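GH18 chiitnase (Pseudoalteromonas aurantia, PDB 6K7Z) probably hydrolyses the beta-1,4 glycosidic bonds within chitin chains, as an endo-acting chitinase of glycoside hydrolase family 18. Local coordinates at residues Tyr150-Leu161 against Glu180-Asn191. Sequence-based numbering, arbitrary orientation.
Sequences YIISHAPQPPYL and EIDWLNVQFYNN
The indole of W183 is a flat floor for two bumps on one of its faces: I151 CG2 sits over the six-membered ring, 3.9 Å from its centroid, and S153 CB over the five-membered ring, both as CH-pi contacts. I151 CG2 comes there by standing anti to the backbone N, while chi2 (-72°) folds CD1 round to W183 CZ3 (3.6 Å). Beside that end D182 OD2 accepts from I152 N on its anti side (2.8 Å), D182 N donates back to I152 O, and OD2 also salt-bridges R142. S153 OG, W183 NE1 and N185 ND2 share one water; S153 OG also bonds D113. Parallel strands 151-154 and 183-187 belong to a beta-alpha-beta unit of the TIM barrel, with helix 169-177 in the crossover. Across the sheet from W183, I181 crosses H154 at about a right angle, CD1 3.6 Å from H154 CD2; Y170 OH and T138 OG1 hydrogen-bond to ND1 and NE2. L184 fills the hollow between H154 CB, the P156 ring and L161, whose CD2 meets L184 CD1 at 3.8 Å. P158 sets CD against Q187 O (3.1 Å) and CG against F188 CD1, with Y208 touching it from helix 198-209. On the barrel's inner side Q187 NE2 hydrogen-bonds to A155 O and to E117, probably the catalytic acid of the family's DxDxE signature, which includes D113. In the loop past the strand, N191 ND2 donates to a lone pair of Q157 OE1 (3.0 Å), in that carbonyl's plane, the Q157 and N191 amide planes 60° apart.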
ATOM      1  N   TYR A 150     -15.549   3.797  -0.061  1.00 22.69           N
ATOM      2  CA  TYR A 150     -14.446   2.984   0.429  1.00 19.84           C
ATOM      3  C   TYR A 150     -13.284   3.017  -0.550  1.00 17.30           C
ATOM      4  O   TYR A 150     -13.458   3.210  -1.757  1.00 17.88           O
ATOM      5  CB  TYR A 150     -14.868   1.530   0.646  1.00 18.32           C
ATOM      6  CG  TYR A 150     -15.842   1.350   1.765  1.00 20.58           C
ATOM      7  CD1 TYR A 150     -15.405   1.287   3.072  1.00 18.29           C
ATOM      8  CD2 TYR A 150     -17.200   1.226   1.519  1.00 22.38           C
ATOM      9  CE1 TYR A 150     -16.283   1.108   4.105  1.00 23.39           C
ATOM     10  CE2 TYR A 150     -18.095   1.058   2.559  1.00 24.34           C
ATOM     11  CZ  TYR A 150     -17.625   1.000   3.849  1.00 22.87           C
ATOM     12  OH  TYR A 150     -18.493   0.829   4.901  1.00 27.86           O
ATOM     13  N   ILE A 151     -12.094   2.784  -0.005  1.00 16.40           N
ATOM     14  CA  ILE A 151     -10.845   2.788  -0.756  1.00 13.53           C
ATOM     15  C   ILE A 151     -10.337   1.360  -0.857  1.00 14.40           C
ATOM     16  O   ILE A 151     -10.370   0.608   0.126  1.00 13.32           O
ATOM     17  CB  ILE A 151      -9.792   3.684  -0.071  1.00 13.51           C
ATOM     18  CG1 ILE A 151     -10.273   5.133  -0.019  1.00 18.10           C
ATOM     19  CG2 ILE A 151      -8.440   3.589  -0.786  1.00 13.52           C
ATOM     20  CD1 ILE A 151     -10.260   5.816  -1.360  1.00 20.32           C
ATOM     21  N   ILE A 152      -9.854   0.993  -2.040  1.00 13.35           N
ATOM     22  CA  ILE A 152      -9.079  -0.228  -2.240  1.00 12.19           C
ATOM     23  C   ILE A 152      -7.795   0.196  -2.930  1.00 11.83           C
ATOM     24  O   ILE A 152      -7.825   0.661  -4.075  1.00 12.93           O
ATOM     25  CB  ILE A 152      -9.818  -1.282  -3.077  1.00 11.71           C
ATOM     26  CG1 ILE A 152     -11.116  -1.703  -2.388  1.00 13.94           C
ATOM     27  CG2 ILE A 152      -8.930  -2.510  -3.281  1.00 11.03           C
ATOM     28  CD1 ILE A 152     -11.934  -2.708  -3.201  1.00 16.53           C
ATOM     29  N   SER A 153      -6.676   0.074  -2.230  1.00 10.79           N
ATOM     30  CA  SER A 153      -5.372   0.288  -2.835  1.00  8.41           C
ATOM     31  C   SER A 153      -4.613  -1.030  -2.861  1.00  9.73           C
ATOM     32  O   SER A 153      -4.992  -2.001  -2.196  1.00 11.01           O
ATOM     33  CB  SER A 153      -4.582   1.359  -2.069  1.00 10.59           C
ATOM     34  OG  SER A 153      -4.375   0.995  -0.717  1.00 11.10           O
ATOM     35  N   HIS A 154      -3.573  -1.075  -3.694  1.00  9.64           N
ATOM     36  CA  HIS A 154      -2.573  -2.137  -3.708  1.00  9.46           C
ATOM     37  C   HIS A 154      -1.206  -1.493  -3.537  1.00  9.12           C
ATOM     38  O   HIS A 154      -1.052  -0.293  -3.758  1.00 10.50           O
ATOM     39  CB  HIS A 154      -2.575  -2.940  -5.020  1.00  7.95           C
ATOM     40  CG  HIS A 154      -3.814  -3.740  -5.258  1.00  9.45           C
ATOM     41  ND1 HIS A 154      -3.793  -5.110  -5.396  1.00 10.54           N
ATOM     42  CD2 HIS A 154      -5.103  -3.363  -5.416  1.00 10.37           C
ATOM     43  CE1 HIS A 154      -5.020  -5.545  -5.628  1.00 12.99           C
ATOM     44  NE2 HIS A 154      -5.835  -4.506  -5.633  1.00 12.39           N
ATOM     45  N   ALA A 155      -0.196  -2.298  -3.200  1.00  8.39           N
ATOM     46  CA  ALA A 155       1.155  -1.784  -2.934  1.00  9.38           C
ATOM     47  C   ALA A 155       2.199  -2.572  -3.718  1.00 10.31           C
ATOM     48  O   ALA A 155       3.063  -3.241  -3.135  1.00 11.20           O
ATOM     49  CB  ALA A 155       1.468  -1.806  -1.436  1.00  9.79           C
ATOM     50  N   PRO A 156       2.160  -2.496  -5.047  1.00  9.93           N
ATOM     51  CA  PRO A 156       3.076  -3.300  -5.858  1.00  8.26           C
ATOM     52  C   PRO A 156       4.501  -2.775  -5.835  1.00 10.67           C
ATOM     53  O   PRO A 156       4.776  -1.601  -5.575  1.00 10.23           O
ATOM     54  CB  PRO A 156       2.487  -3.186  -7.264  1.00  8.90           C
ATOM     55  CG  PRO A 156       1.825  -1.851  -7.261  1.00  8.06           C
ATOM     56  CD  PRO A 156       1.245  -1.705  -5.891  1.00  8.87           C
ATOM     57  N   GLN A 157       5.400  -3.665  -6.129  1.00  9.88           N
ATOM     58  CA  GLN A 157       6.792  -3.330  -6.375  1.00 13.83           C
ATOM     59  C   GLN A 157       7.015  -3.097  -7.865  1.00 11.34           C
ATOM     60  O   GLN A 157       6.232  -3.569  -8.695  1.00 12.14           O
ATOM     61  CB  GLN A 157       7.684  -4.448  -5.852  1.00 13.85           C
ATOM     62  CG  GLN A 157       7.573  -4.578  -4.341  1.00 14.24           C
ATOM     63  CD  GLN A 157       8.090  -5.895  -3.832  1.00 14.81           C
ATOM     64  OE1 GLN A 157       9.291  -6.167  -3.887  1.00 17.40           O
ATOM     65  NE2 GLN A 157       7.186  -6.726  -3.334  1.00 16.41           N
ATOM     66  N   PRO A 158       8.051  -2.343  -8.232  1.00 12.91           N
ATOM     67  CA  PRO A 158       8.203  -1.902  -9.624  1.00 11.68           C
ATOM     68  C   PRO A 158       8.202  -3.051 -10.624  1.00 11.43           C
ATOM     69  O   PRO A 158       7.586  -2.916 -11.689  1.00 12.61           O
ATOM     70  CB  PRO A 158       9.551  -1.163  -9.613  1.00 14.16           C
ATOM     71  CG  PRO A 158       9.608  -0.564  -8.240  1.00 13.56           C
ATOM     72  CD  PRO A 158       8.976  -1.621  -7.332  1.00 12.98           C
ATOM     73  N   PRO A 159       8.871  -4.185 -10.354  1.00 12.17           N
ATOM     74  CA  PRO A 159       8.859  -5.255 -11.374  1.00 13.36           C
ATOM     75  C   PRO A 159       7.462  -5.723 -11.733  1.00 15.06           C
ATOM     76  O   PRO A 159       7.239  -6.188 -12.859  1.00 13.72           O
ATOM     77  CB  PRO A 159       9.678  -6.378 -10.726  1.00 15.95           C
ATOM     78  CG  PRO A 159      10.601  -5.676  -9.792  1.00 17.90           C
ATOM     79  CD  PRO A 159       9.781  -4.530  -9.241  1.00 15.03           C
ATOM     80  N   TYR A 160       6.511  -5.588 -10.808  1.00 13.97           N
ATOM     81  CA  TYR A 160       5.144  -6.019 -11.063  1.00 13.50           C
ATOM     82  C   TYR A 160       4.480  -5.220 -12.175  1.00 14.61           C
ATOM     83  O   TYR A 160       3.483  -5.689 -12.745  1.00 14.79           O
ATOM     84  CB  TYR A 160       4.302  -5.879  -9.802  1.00 10.86           C
ATOM     85  CG  TYR A 160       4.707  -6.718  -8.604  1.00 12.55           C
ATOM     86  CD1 TYR A 160       5.746  -7.648  -8.666  1.00 14.49           C
ATOM     87  CD2 TYR A 160       4.043  -6.560  -7.396  1.00  9.87           C
ATOM     88  CE1 TYR A 160       6.086  -8.406  -7.543  1.00 13.12           C
ATOM     89  CE2 TYR A 160       4.369  -7.308  -6.289  1.00 11.31           C
ATOM     90  CZ  TYR A 160       5.391  -8.219  -6.359  1.00 12.55           C
ATOM     91  OH  TYR A 160       5.689  -8.947  -5.231  1.00 12.62           O
ATOM     92  N   LEU A 161       4.992  -4.025 -12.473  1.00 12.29           N
ATOM     93  CA  LEU A 161       4.366  -3.065 -13.379  1.00 12.76           C
ATOM     94  C   LEU A 161       5.158  -2.854 -14.668  1.00 16.16           C
ATOM     95  O   LEU A 161       4.808  -1.983 -15.473  1.00 14.92           O
ATOM     96  CB  LEU A 161       4.184  -1.726 -12.661  1.00 14.78           C
ATOM     97  CG  LEU A 161       3.175  -1.745 -11.506  1.00 12.58           C
ATOM     98  CD1 LEU A 161       3.373  -0.575 -10.556  1.00 14.90           C
ATOM     99  CD2 LEU A 161       1.757  -1.758 -12.041  1.00 15.70           C
ATOM    100  N   GLU A 180     -11.281  -0.409 -10.850  1.00 15.35           N
ATOM    101  CA  GLU A 180     -11.842  -0.640  -9.529  1.00 15.16           C
ATOM    102  C   GLU A 180     -10.859  -0.362  -8.399  1.00 17.48           C
ATOM    103  O   GLU A 180     -11.227  -0.489  -7.228  1.00 17.63           O
ATOM    104  CB  GLU A 180     -12.351  -2.079  -9.430  1.00 18.90           C
ATOM    105  CG  GLU A 180     -13.469  -2.367 -10.423  1.00 19.96           C
ATOM    106  CD  GLU A 180     -14.014  -3.765 -10.309  1.00 27.07           C
ATOM    107  OE1 GLU A 180     -13.710  -4.460  -9.315  1.00 25.90           O
ATOM    108  OE2 GLU A 180     -14.757  -4.176 -11.224  1.00 34.87           O
ATOM    109  N   ILE A 181      -9.624  -0.009  -8.721  1.00 15.83           N
ATOM    110  CA  ILE A 181      -8.580   0.258  -7.735  1.00 13.62           C
ATOM    111  C   ILE A 181      -8.423   1.764  -7.613  1.00 14.07           C
ATOM    112  O   ILE A 181      -8.345   2.471  -8.630  1.00 14.01           O
ATOM    113  CB  ILE A 181      -7.253  -0.400  -8.161  1.00 15.43           C
ATOM    114  CG1 ILE A 181      -7.394  -1.923  -8.169  1.00 14.05           C
ATOM    115  CG2 ILE A 181      -6.081   0.090  -7.288  1.00 11.66           C
ATOM    116  CD1 ILE A 181      -6.194  -2.646  -8.760  1.00 12.83           C
ATOM    117  N   ASP A 182      -8.349   2.263  -6.382  1.00 13.55           N
ATOM    118  CA  ASP A 182      -8.212   3.704  -6.220  1.00 14.22           C
ATOM    119  C   ASP A 182      -6.801   4.183  -6.534  1.00 14.13           C
ATOM    120  O   ASP A 182      -6.633   5.198  -7.219  1.00 15.18           O
ATOM    121  CB  ASP A 182      -8.635   4.114  -4.813  1.00 16.80           C
ATOM    122  CG  ASP A 182     -10.129   3.936  -4.597  1.00 17.95           C
ATOM    123  OD1 ASP A 182     -10.899   4.822  -5.010  1.00 21.09           O
ATOM    124  OD2 ASP A 182     -10.522   2.913  -4.034  1.00 15.68           O
ATOM    125  N   TRP A 183      -5.775   3.476  -6.063  1.00 14.01           N
ATOM    126  CA  TRP A 183      -4.406   3.838  -6.422  1.00 12.31           C
ATOM    127  C   TRP A 183      -3.466   2.697  -6.062  1.00 13.06           C
ATOM    128  O   TRP A 183      -3.832   1.753  -5.358  1.00 12.56           O
ATOM    129  CB  TRP A 183      -3.952   5.130  -5.741  1.00 12.56           C
ATOM    130  CG  TRP A 183      -4.009   5.098  -4.249  1.00 14.40           C
ATOM    131  CD1 TRP A 183      -3.084   4.545  -3.400  1.00 13.59           C
ATOM    132  CD2 TRP A 183      -5.026   5.663  -3.420  1.00 14.92           C
ATOM    133  NE1 TRP A 183      -3.479   4.721  -2.100  1.00 13.08           N
ATOM    134  CE2 TRP A 183      -4.670   5.401  -2.083  1.00 14.81           C
ATOM    135  CE3 TRP A 183      -6.209   6.366  -3.676  1.00 16.92           C
ATOM    136  CZ2 TRP A 183      -5.449   5.820  -1.010  1.00 15.50           C
ATOM    137  CZ3 TRP A 183      -6.982   6.778  -2.605  1.00 17.70           C
ATOM    138  CH2 TRP A 183      -6.606   6.497  -1.293  1.00 15.37           C
ATOM    139  N   LEU A 184      -2.241   2.809  -6.560  1.00 10.73           N
ATOM    140  CA  LEU A 184      -1.162   1.869  -6.294  1.00 10.90           C
ATOM    141  C   LEU A 184      -0.104   2.570  -5.458  1.00 10.98           C
ATOM    142  O   LEU A 184       0.369   3.643  -5.842  1.00 12.02           O
ATOM    143  CB  LEU A 184      -0.519   1.389  -7.593  1.00  9.64           C
ATOM    144  CG  LEU A 184      -1.403   0.735  -8.648  1.00  9.51           C
ATOM    145  CD1 LEU A 184      -0.550   0.360  -9.870  1.00 11.83           C
ATOM    146  CD2 LEU A 184      -2.113  -0.496  -8.058  1.00 11.02           C
ATOM    147  N   ASN A 185       0.272   1.962  -4.335  1.00  8.95           N
ATOM    148  CA  ASN A 185       1.395   2.455  -3.529  1.00  9.26           C
ATOM    149  C   ASN A 185       2.646   1.740  -4.025  1.00  9.59           C
ATOM    150  O   ASN A 185       2.986   0.661  -3.540  1.00  9.91           O
ATOM    151  CB  ASN A 185       1.164   2.179  -2.047  1.00  9.39           C
ATOM    152  CG  ASN A 185      -0.053   2.912  -1.487  1.00  9.14           C
ATOM    153  OD1 ASN A 185      -0.221   4.115  -1.692  1.00 10.41           O
ATOM    154  ND2 ASN A 185      -0.901   2.180  -0.764  1.00  9.73           N
ATOM    155  N   VAL A 186       3.327   2.322  -5.018  1.00  7.89           N
ATOM    156  CA  VAL A 186       4.485   1.657  -5.618  1.00 10.46           C
ATOM    157  C   VAL A 186       5.677   1.757  -4.668  1.00 14.58           C
ATOM    158  O   VAL A 186       6.071   2.853  -4.257  1.00 11.38           O
ATOM    159  CB  VAL A 186       4.830   2.259  -6.990  1.00 11.89           C
ATOM    160  CG1 VAL A 186       5.984   1.483  -7.617  1.00  9.40           C
ATOM    161  CG2 VAL A 186       3.600   2.265  -7.911  1.00 10.62           C
ATOM    162  N   GLN A 187       6.271   0.610  -4.331  1.00 13.18           N
ATOM    163  CA  GLN A 187       7.389   0.564  -3.387  1.00 10.76           C
ATOM    164  C   GLN A 187       8.695   0.744  -4.148  1.00 12.64           C
ATOM    165  O   GLN A 187       9.320  -0.220  -4.594  1.00 12.77           O
ATOM    166  CB  GLN A 187       7.395  -0.748  -2.612  1.00 10.94           C
ATOM    167  CG  GLN A 187       6.065  -1.124  -1.994  1.00 10.57           C
ATOM    168  CD  GLN A 187       6.173  -2.355  -1.109  1.00 14.17           C
ATOM    169  OE1 GLN A 187       7.239  -2.644  -0.563  1.00 12.24           O
ATOM    170  NE2 GLN A 187       5.061  -3.086  -0.956  1.00 11.92           N
ATOM    171  N   PHE A 188       9.140   1.994  -4.273  1.00 11.38           N
ATOM    172  CA  PHE A 188      10.411   2.235  -4.936  1.00 11.08           C
ATOM    173  C   PHE A 188      11.565   2.014  -3.963  1.00 13.22           C
ATOM    174  O   PHE A 188      12.414   2.893  -3.774  1.00 14.57           O
ATOM    175  CB  PHE A 188      10.447   3.647  -5.536  1.00 13.86           C
ATOM    176  CG  PHE A 188       9.577   3.804  -6.762  1.00 13.61           C
ATOM    177  CD1 PHE A 188       9.921   3.185  -7.958  1.00 12.20           C
ATOM    178  CD2 PHE A 188       8.397   4.550  -6.711  1.00 12.85           C
ATOM    179  CE1 PHE A 188       9.132   3.321  -9.083  1.00 10.66           C
ATOM    180  CE2 PHE A 188       7.601   4.698  -7.845  1.00 12.83           C
ATOM    181  CZ  PHE A 188       7.968   4.076  -9.034  1.00 12.67           C
ATOM    182  N   TYR A 189      11.606   0.837  -3.352  1.00 12.74           N
ATOM    183  CA  TYR A 189      12.686   0.460  -2.451  1.00 14.96           C
ATOM    184  C   TYR A 189      12.724  -1.059  -2.388  1.00 14.82           C
ATOM    185  O   TYR A 189      11.809  -1.741  -2.855  1.00 14.71           O
ATOM    186  CB  TYR A 189      12.510   1.082  -1.062  1.00 14.28           C
ATOM    187  CG  TYR A 189      11.120   0.954  -0.495  1.00 13.65           C
ATOM    188  CD1 TYR A 189      10.148   1.909  -0.772  1.00 13.75           C
ATOM    189  CD2 TYR A 189      10.772  -0.124   0.309  1.00 14.31           C
ATOM    190  CE1 TYR A 189       8.866   1.796  -0.261  1.00 10.05           C
ATOM    191  CE2 TYR A 189       9.499  -0.242   0.831  1.00 11.64           C
ATOM    192  CZ  TYR A 189       8.549   0.720   0.552  1.00 13.61           C
ATOM    193  OH  TYR A 189       7.267   0.602   1.067  1.00 11.09           O
ATOM    194  N   ASN A 190      13.826  -1.583  -1.848  1.00 16.37           N
ATOM    195  CA  ASN A 190      14.081  -3.026  -1.818  1.00 18.15           C
ATOM    196  C   ASN A 190      14.035  -3.638  -3.209  1.00 18.16           C
ATOM    197  O   ASN A 190      13.765  -4.833  -3.358  1.00 16.26           O
ATOM    198  CB  ASN A 190      13.097  -3.763  -0.906  1.00 16.58           C
ATOM    199  CG  ASN A 190      13.176  -3.298   0.532  1.00 19.07           C
ATOM    200  OD1 ASN A 190      14.241  -2.885   1.003  1.00 20.72           O
ATOM    201  ND2 ASN A 190      12.051  -3.366   1.242  1.00 17.56           N
ATOM    202  N   ASN A 191      14.296  -2.831  -4.234  1.00 15.64           N
ATOM    203  CA  ASN A 191      14.143  -3.276  -5.619  1.00 16.68           C
ATOM    204  C   ASN A 191      15.146  -2.560  -6.490  1.00 14.33           C
ATOM    205  O   ASN A 191      14.857  -1.496  -7.054  1.00 14.63           O
ATOM    206  CB  ASN A 191      12.731  -3.028  -6.144  1.00 14.94           C
ATOM    207  CG  ASN A 191      11.769  -4.112  -5.749  1.00 16.76           C
ATOM    208  OD1 ASN A 191      11.737  -5.177  -6.371  1.00 16.31           O
ATOM    209  ND2 ASN A 191      10.958  -3.850  -4.726  1.00 15.72           N
TER
HETATM  210  O   HOH W   1     -13.246   4.654  -4.093  1.00 23.74           O
HETATM  211  O   HOH W   2      -3.295   3.330   0.683  1.00  9.53           O
HETATM  212  O   HOH W   3      10.223  -7.503  -6.247  1.00 37.93           O